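Response regulator (Helicobacter pylori, PDB 2PLN) is the N-terminal receiver domain of an orphan response regulator that probably binds DNA to control transcription. Local coordinates at residues A[32-37]-A[121-126]; A[49-54]-A[66-71]. All coordinates share one frame; numbering follows the deposited sequence.

Contact 1: residues A[32-37]-A[121-126]; sequences GEIEKG and KALVAR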
ATOM      1  N   GLY A  32       0.284  11.633 -18.422  1.00 17.84           N
ATOM      2  CA  GLY A  32       0.914  12.955 -18.311  1.00 17.46           C
ATOM      3  C   GLY A  32       0.734  13.658 -16.975  1.00 17.46           C
ATOM      4  O   GLY A  32       1.676  14.238 -16.430  1.00 17.82           O
ATOM      5  N   GLU A  33      -0.483  13.622 -16.450  1.00 16.70           N
ATOM      6  CA  GLU A  33      -0.784  14.198 -15.159  1.00 16.98           C
ATOM      7  C   GLU A  33       0.011  13.535 -14.042  1.00 15.70           C
ATOM      8  O   GLU A  33       0.515  14.221 -13.162  1.00 15.37           O
ATOM      9  CB  GLU A  33      -2.276  14.075 -14.875  1.00 18.03           C
ATOM     10  CG  GLU A  33      -3.124  15.112 -15.606  1.00 21.78           C
ATOM     11  CD  GLU A  33      -4.595  14.709 -15.697  1.00 26.04           C
ATOM     12  OE1 GLU A  33      -4.939  13.560 -15.357  1.00 29.59           O
ATOM     13  OE2 GLU A  33      -5.425  15.534 -16.144  1.00 30.65           O
ATOM     14  N   ILE A  34       0.188  12.215 -14.127  1.00 15.27           N
ATOM     15  CA  ILE A  34       0.969  11.515 -13.077  1.00 14.79           C
ATOM     16  C   ILE A  34       2.457  11.865 -13.195  1.00 15.16           C
ATOM     17  O   ILE A  34       3.099  12.172 -12.200  1.00 15.05           O
ATOM     18  CB  ILE A  34       0.757   9.983 -13.140  1.00 15.56           C
ATOM     19  CG1 ILE A  34      -0.741   9.627 -13.018  1.00 13.72           C
ATOM     20  CG2 ILE A  34       1.596   9.281 -12.055  1.00 14.14           C
ATOM     21  CD1 ILE A  34      -1.017   8.208 -13.427  1.00 14.78           C
ATOM     22  N   GLU A  35       3.000  11.815 -14.419  1.00 15.34           N
ATOM     23  CA  GLU A  35       4.391  12.250 -14.651  1.00 15.54           C
ATOM     24  C   GLU A  35       4.674  13.662 -14.092  1.00 16.02           C
ATOM     25  O   GLU A  35       5.671  13.870 -13.370  1.00 15.02           O
ATOM     26  CB  GLU A  35       4.730  12.204 -16.128  1.00 15.99           C
ATOM     27  CG  GLU A  35       6.135  12.707 -16.397  1.00 17.25           C
ATOM     28  CD  GLU A  35       6.537  12.544 -17.842  1.00 20.27           C
ATOM     29  OE1 GLU A  35       7.608  13.062 -18.219  1.00 22.04           O
ATOM     30  OE2 GLU A  35       5.796  11.894 -18.589  1.00 20.50           O
ATOM     31  N   LYS A  36       3.813  14.625 -14.421  1.00 16.88           N
ATOM     32  CA  LYS A  36       3.957  15.997 -13.889  1.00 18.79           C
ATOM     33  C   LYS A  36       3.922  16.018 -12.352  1.00 17.34           C
ATOM     34  O   LYS A  36       4.719  16.708 -11.715  1.00 16.11           O
ATOM     35  CB  LYS A  36       2.863  16.917 -14.482  1.00 19.30           C
ATOM     36  CG  LYS A  36       2.938  18.402 -14.087  1.00 23.11           C
ATOM     37  CD  LYS A  36       1.944  19.258 -14.933  1.00 23.89           C
ATOM     38  CE  LYS A  36       1.187  20.300 -14.105  1.00 27.22           C
ATOM     39  NZ  LYS A  36       0.136  21.039 -14.910  1.00 28.69           N
ATOM     40  N   GLY A  37       2.995  15.258 -11.758  1.00 16.89           N
ATOM     41  CA  GLY A  37       2.911  15.139 -10.297  1.00 15.77           C
ATOM     42  C   GLY A  37       4.182  14.565  -9.715  1.00 15.42           C
ATOM     43  O   GLY A  37       4.698  15.031  -8.684  1.00 15.46           O
ATOM     44  N   LYS A 121      -1.922  14.118  -6.084  1.00 18.32           N
ATOM     45  CA  LYS A 121      -1.090  14.325  -4.898  1.00 18.62           C
ATOM     46  C   LYS A 121      -1.080  13.096  -3.948  1.00 17.17           C
ATOM     47  O   LYS A 121      -0.041  12.735  -3.423  1.00 16.50           O
ATOM     48  CB  LYS A 121      -1.504  15.602  -4.119  1.00 18.63           C
ATOM     49  CG  LYS A 121      -0.888  16.903  -4.676  1.00 19.54           C
ATOM     50  CD  LYS A 121      -1.240  18.110  -3.782  1.00 20.99           C
ATOM     51  CE  LYS A 121      -1.106  19.407  -4.593  1.00 25.89           C
ATOM     52  NZ  LYS A 121      -1.484  20.614  -3.783  1.00 29.63           N
ATOM     53  N   ALA A 122      -2.242  12.493  -3.741  1.00 16.99           N
ATOM     54  CA  ALA A 122      -2.366  11.277  -2.925  1.00 16.06           C
ATOM     55  C   ALA A 122      -1.648  10.094  -3.602  1.00 15.63           C
ATOM     56  O   ALA A 122      -1.001   9.292  -2.920  1.00 15.74           O
ATOM     57  CB  ALA A 122      -3.836  10.945  -2.698  1.00 16.96           C
ATOM     58  N   LEU A 123      -1.806   9.951  -4.918  1.00 15.00           N
ATOM     59  CA  LEU A 123      -1.095   8.894  -5.647  1.00 14.16           C
ATOM     60  C   LEU A 123       0.431   9.077  -5.539  1.00 13.77           C
ATOM     61  O   LEU A 123       1.168   8.124  -5.279  1.00 11.77           O
ATOM     62  CB  LEU A 123      -1.535   8.877  -7.117  1.00 14.80           C
ATOM     63  CG  LEU A 123      -0.741   7.934  -8.025  1.00 14.94           C
ATOM     64  CD1 LEU A 123      -0.744   6.475  -7.460  1.00 12.97           C
ATOM     65  CD2 LEU A 123      -1.354   8.026  -9.427  1.00 17.06           C
ATOM     66  N   VAL A 124       0.895  10.312  -5.719  1.00 12.78           N
ATOM     67  CA  VAL A 124       2.315  10.629  -5.584  1.00 12.88           C
ATOM     68  C   VAL A 124       2.869  10.364  -4.182  1.00 13.03           C
ATOM     69  O   VAL A 124       3.985   9.833  -4.031  1.00 13.82           O
ATOM     70  CB  VAL A 124       2.618  12.074  -6.092  1.00 13.47           C
ATOM     71  CG1 VAL A 124       4.013  12.504  -5.720  1.00 13.26           C
ATOM     72  CG2 VAL A 124       2.345  12.156  -7.629  1.00 12.14           C
ATOM     73  N   ALA A 125       2.106  10.737  -3.158  1.00 13.00           N
ATOM     74  CA  ALA A 125       2.482  10.464  -1.781  1.00 13.16           C
ATOM     75  C   ALA A 125       2.637   8.937  -1.543  1.00 12.18           C
ATOM     76  O   ALA A 125       3.551   8.484  -0.844  1.00 12.50           O
ATOM     77  CB  ALA A 125       1.437  11.057  -0.831  1.00 12.91           C
ATOM     78  N   ARG A 126       1.742   8.156  -2.129  1.00 11.89           N
ATOM     79  CA  ARG A 126       1.800   6.683  -2.007  1.00 11.90           C
ATOM     80  C   ARG A 126       3.069   6.157  -2.705  1.00 12.87           C
ATOM     81  O   ARG A 126       3.765   5.320  -2.158  1.00 12.71           O
ATOM     82  CB  ARG A 126       0.569   6.049  -2.648  1.00 11.78           C
ATOM     83  CG  ARG A 126       0.528   4.476  -2.685  1.00 11.10           C
ATOM     84  CD  ARG A 126      -0.796   3.941  -3.185  1.00 11.16           C
ATOM     85  NE  ARG A 126      -1.884   4.361  -2.299  1.00 10.74           N
ATOM     86  CZ  ARG A 126      -2.305   3.671  -1.228  1.00 11.67           C
ATOM     87  NH1 ARG A 126      -1.762   2.479  -0.951  1.00  9.89           N
ATOM     88  NH2 ARG A 126      -3.279   4.177  -0.439  1.00 11.00           N
TER
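Ile34 and Leu123 join two helices far apart in sequence through their branched side chains. Their side chains meet at about a right angle, and the Leu123 methyl CD2 is the point of contact. Along Ile34, CB stands back from its partner and the branches do the touching. CG1 lies 4.0 Å from Leu123 CD2, and CG2 approaches that methyl from the other branch. At the tip, CD1 again comes within 4.0 Å of Leu123 CD2, so one methyl is cradled by three carbons of the isoleucine. The torsion explains the grip: with chi1 at -57°, CG2 lies anti to the backbone N and CG1 beside it, which presents both branches to the leucine. One turn further along helix 28-40, the partner is backbone. Val124 CG2 rests 3.7 Å from Gly37 C, while Val124 CG1 reaches to 4.0 Å from Gly37 O. Because Gly37 has no side chain, the valine packs directly on the peptide, and the helices approach to 6.6 Å between Gly37 CA and Val124 CA. Tyr117, in a loop, and Met67, present as selenomethionine on strand 65-68, pack on both Ile34 and Leu123, and Lys41 adjoins Val124. Helices 28-40 and 120-130 thus sit side by side on one face of the parallel sheet. On another side of helix 120-130, Arg126 forms salt bridges to Asp111 of its own chain and to Glu101 and Asp111 of the second subunit, consistent with the helix 98-106, strand 111-114 and helix 120-130 interface common to OmpR/PhoB receivers.

Contact 2: residues A[49-54]-A[66-71]; sequences ESLEDG and VMVSDK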
ATOM      1  N   GLU A  49       2.154   3.506 -23.267  1.00 19.78           N
ATOM      2  CA  GLU A  49       0.830   2.915 -23.408  1.00 21.66           C
ATOM      3  C   GLU A  49       0.892   1.407 -23.652  1.00 21.81           C
ATOM      4  O   GLU A  49      -0.150   0.714 -23.726  1.00 22.63           O
ATOM      5  CB  GLU A  49       0.138   3.596 -24.602  1.00 23.08           C
ATOM      6  CG  GLU A  49       1.049   3.750 -25.831  1.00 28.24           C
ATOM      7  CD  GLU A  49       2.212   4.745 -25.630  1.00 30.97           C
ATOM      8  OE1 GLU A  49       1.966   5.917 -25.278  1.00 37.71           O
ATOM      9  OE2 GLU A  49       3.383   4.379 -25.824  1.00 32.38           O
ATOM     10  N   SER A  50       2.104   0.886 -23.809  1.00 21.01           N
ATOM     11  CA  SER A  50       2.284  -0.510 -24.173  1.00 20.73           C
ATOM     12  C   SER A  50       2.992  -1.303 -23.083  1.00 20.45           C
ATOM     13  O   SER A  50       4.092  -0.956 -22.642  1.00 19.74           O
ATOM     14  CB  SER A  50       3.035  -0.600 -25.513  1.00 21.02           C
ATOM     15  OG  SER A  50       3.698  -1.852 -25.661  1.00 21.13           O
ATOM     16  N   LEU A  51       2.356  -2.377 -22.638  1.00 19.99           N
ATOM     17  CA  LEU A  51       2.998  -3.241 -21.648  1.00 20.47           C
ATOM     18  C   LEU A  51       4.254  -3.938 -22.206  1.00 20.29           C
ATOM     19  O   LEU A  51       5.241  -4.066 -21.487  1.00 19.65           O
ATOM     20  CB  LEU A  51       2.005  -4.249 -21.063  1.00 20.42           C
ATOM     21  CG  LEU A  51       2.541  -5.109 -19.924  1.00 22.18           C
ATOM     22  CD1 LEU A  51       1.437  -5.415 -18.889  1.00 23.60           C
ATOM     23  CD2 LEU A  51       3.159  -6.370 -20.497  1.00 23.55           C
ATOM     24  N   GLU A  52       4.227  -4.364 -23.476  1.00 20.22           N
ATOM     25  CA  GLU A  52       5.421  -4.981 -24.100  1.00 20.65           C
ATOM     26  C   GLU A  52       6.598  -3.978 -24.204  1.00 19.65           C
ATOM     27  O   GLU A  52       7.758  -4.310 -23.934  1.00 18.77           O
ATOM     28  CB  GLU A  52       5.067  -5.655 -25.445  1.00 22.42           C
ATOM     29  CG  GLU A  52       4.868  -4.712 -26.613  1.00 27.94           C
ATOM     30  CD  GLU A  52       3.813  -5.215 -27.610  1.00 30.04           C
ATOM     31  OE1 GLU A  52       4.091  -6.208 -28.343  1.00 35.73           O
ATOM     32  OE2 GLU A  52       2.698  -4.608 -27.649  1.00 38.84           O
ATOM     33  N   ASP A  53       6.273  -2.741 -24.550  1.00 18.37           N
ATOM     34  CA  ASP A  53       7.233  -1.650 -24.522  1.00 19.03           C
ATOM     35  C   ASP A  53       7.831  -1.433 -23.124  1.00 18.36           C
ATOM     36  O   ASP A  53       9.063  -1.359 -22.952  1.00 18.25           O
ATOM     37  CB  ASP A  53       6.553  -0.366 -24.997  1.00 19.25           C
ATOM     38  CG  ASP A  53       7.522   0.791 -25.155  1.00 23.99           C
ATOM     39  OD1 ASP A  53       7.138   1.929 -24.805  1.00 25.49           O
ATOM     40  OD2 ASP A  53       8.683   0.665 -25.612  1.00 28.18           O
ATOM     41  N   GLY A  54       6.950  -1.319 -22.128  1.00 17.15           N
ATOM     42  CA  GLY A  54       7.377  -1.173 -20.733  1.00 15.84           C
ATOM     43  C   GLY A  54       8.285  -2.283 -20.249  1.00 14.71           C
ATOM     44  O   GLY A  54       9.320  -2.027 -19.631  1.00 13.94           O
ATOM     45  N   VAL A  66       7.679   0.634 -10.994  1.00 10.23           N
ATOM     46  CA  VAL A  66       6.787   0.591 -12.173  1.00 11.33           C
ATOM     47  C   VAL A  66       5.378   0.540 -11.643  1.00 12.23           C
ATOM     48  O   VAL A  66       5.090  -0.193 -10.681  1.00 11.56           O
ATOM     49  CB  VAL A  66       7.032  -0.640 -13.136  1.00 11.73           C
ATOM     50  CG1 VAL A  66       6.989  -2.004 -12.399  1.00 12.65           C
ATOM     51  CG2 VAL A  66       6.048  -0.618 -14.338  1.00 10.64           C
HETATM   52  N   MSE A  67       4.507   1.340 -12.255  1.00 14.19           N
HETATM   53  CA  MSE A  67       3.084   1.208 -12.024  1.00 16.40           C
HETATM   54  C   MSE A  67       2.406   0.781 -13.311  1.00 15.25           C
HETATM   55  O   MSE A  67       2.598   1.400 -14.362  1.00 14.63           O
HETATM   56  CB  MSE A  67       2.460   2.508 -11.514  1.00 16.67           C
HETATM   57  CG  MSE A  67       1.024   2.263 -11.056  1.00 17.23           C
HETATM   58 SE   MSE A  67       0.277   3.673  -9.979  1.00 28.01          SE
HETATM   59  CE  MSE A  67       0.571   5.153 -11.177  1.00 18.89           C
ATOM     60  N   VAL A  68       1.630  -0.288 -13.240  1.00 14.58           N
ATOM     61  CA  VAL A  68       1.056  -0.876 -14.452  1.00 14.57           C
ATOM     62  C   VAL A  68      -0.456  -0.972 -14.319  1.00 15.78           C
ATOM     63  O   VAL A  68      -0.967  -1.454 -13.305  1.00 14.19           O
ATOM     64  CB  VAL A  68       1.699  -2.255 -14.790  1.00 15.19           C
ATOM     65  CG1 VAL A  68       1.671  -3.248 -13.594  1.00 15.95           C
ATOM     66  CG2 VAL A  68       1.053  -2.896 -16.019  1.00 15.39           C
ATOM     67  N   SER A  69      -1.143  -0.458 -15.332  1.00 18.10           N
ATOM     68  CA  SER A  69      -2.580  -0.670 -15.551  1.00 22.16           C
ATOM     69  C   SER A  69      -2.665  -1.299 -16.902  1.00 24.01           C
ATOM     70  O   SER A  69      -2.327  -0.663 -17.904  1.00 25.62           O
ATOM     71  CB  SER A  69      -3.347   0.644 -15.621  1.00 22.45           C
ATOM     72  OG  SER A  69      -2.992   1.488 -14.568  1.00 25.21           O
ATOM     73  N   ASP A  70      -3.081  -2.553 -16.928  1.00 26.00           N
ATOM     74  CA  ASP A  70      -3.202  -3.325 -18.145  1.00 27.57           C
ATOM     75  C   ASP A  70      -4.013  -4.579 -17.801  1.00 28.86           C
ATOM     76  O   ASP A  70      -4.016  -5.034 -16.659  1.00 28.40           O
ATOM     77  CB  ASP A  70      -1.822  -3.750 -18.616  1.00 27.54           C
ATOM     78  CG  ASP A  70      -1.835  -4.348 -20.011  1.00 28.36           C
ATOM     79  OD1 ASP A  70      -1.857  -5.596 -20.128  1.00 26.94           O
ATOM     80  OD2 ASP A  70      -1.807  -3.635 -21.033  1.00 28.65           O
ATOM     81  N   LYS A  71      -4.671  -5.155 -18.803  1.00 30.19           N
ATOM     82  CA  LYS A  71      -5.441  -6.386 -18.615  1.00 31.55           C
ATOM     83  C   LYS A  71      -4.575  -7.561 -18.194  1.00 30.65           C
ATOM     84  O   LYS A  71      -5.013  -8.405 -17.411  1.00 31.09           O
ATOM     85  CB  LYS A  71      -6.201  -6.758 -19.901  1.00 31.31           C
ATOM     86  CG  LYS A  71      -7.205  -5.708 -20.392  1.00 34.01           C
ATOM     87  CD  LYS A  71      -8.161  -6.272 -21.464  1.00 33.93           C
ATOM     88  CE  LYS A  71      -7.441  -7.064 -22.568  1.00 37.68           C
ATOM     89  NZ  LYS A  71      -6.641  -6.186 -23.476  1.00 40.03           N
TER
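The carboxylate of Asp70 offers one face to Leu51, a case of a charged group whose flat side is covered by hydrocarbon while one oxygen has a polar partner. Leu51 CD1 stands above that face near the OD1 side, 3.5 Å from Asp70 OD1 and 3.6 Å from Asp70 CG. Leu51 CB lies over the OD2 side of the same face, 3.9 Å from Asp70 OD2. Asp70 OD1 accepts a hydrogen bond from Asn72 N, as in an Asx turn, which should help to fix the plane against the leucine. Asp70 CG is anti to its own backbone N (chi1 -170°), a torsion that carries the carboxylate toward helix 51-60. The same Leu51 methyl also meets the strand: its CD1 is 3.8 Å from Val68 CG2, so it bridges an apolar residue and a carboxylate. Phe76 of helix 73-83 packs on both Leu51 and Val68. Just before Leu51, Ser50 is the N-cap of helix 51-60, with Ser50 OG accepting from Asp53 N at 2.9 Å and an N-H...O angle of 167°. Asp53 OD1 in turn bonds Thr48 OG1, tying the first turn to the preceding strand. Helix 51-60 belongs to the beta-alpha-beta crossover from strand 44-48 to strand 65-68, a repeated unit of the CheY-like receiver fold. The contact probably lies beside the region that forms the phosphorylation pocket in canonical receivers: Ser69 probably corresponds to the position of their acceptor aspartate, and its OG makes weak hydrogen bonds to Glu25 and Ser92.

From the N terminus, strand 20-24 leads into helix 28-40, where contact 1 opens. The chain then runs through strand 44-48 to helix 51-60, and contact 2 closes a short loop of 11 intervening residues on reaching strand 65-68. Contact 1 closes only after 83 intervening residues, at helix 120-130, so the shorter closure lies wholly within the longer one without crossing it. Their centres are about 17 Å apart, on different faces of the sheet. Met67 connects them through strand 65-68: its CE packs 3.9 Å from Leu123 CD2 and 4.1 Å from Ile34 CD1, while the neighbouring Val68 serves contact 2.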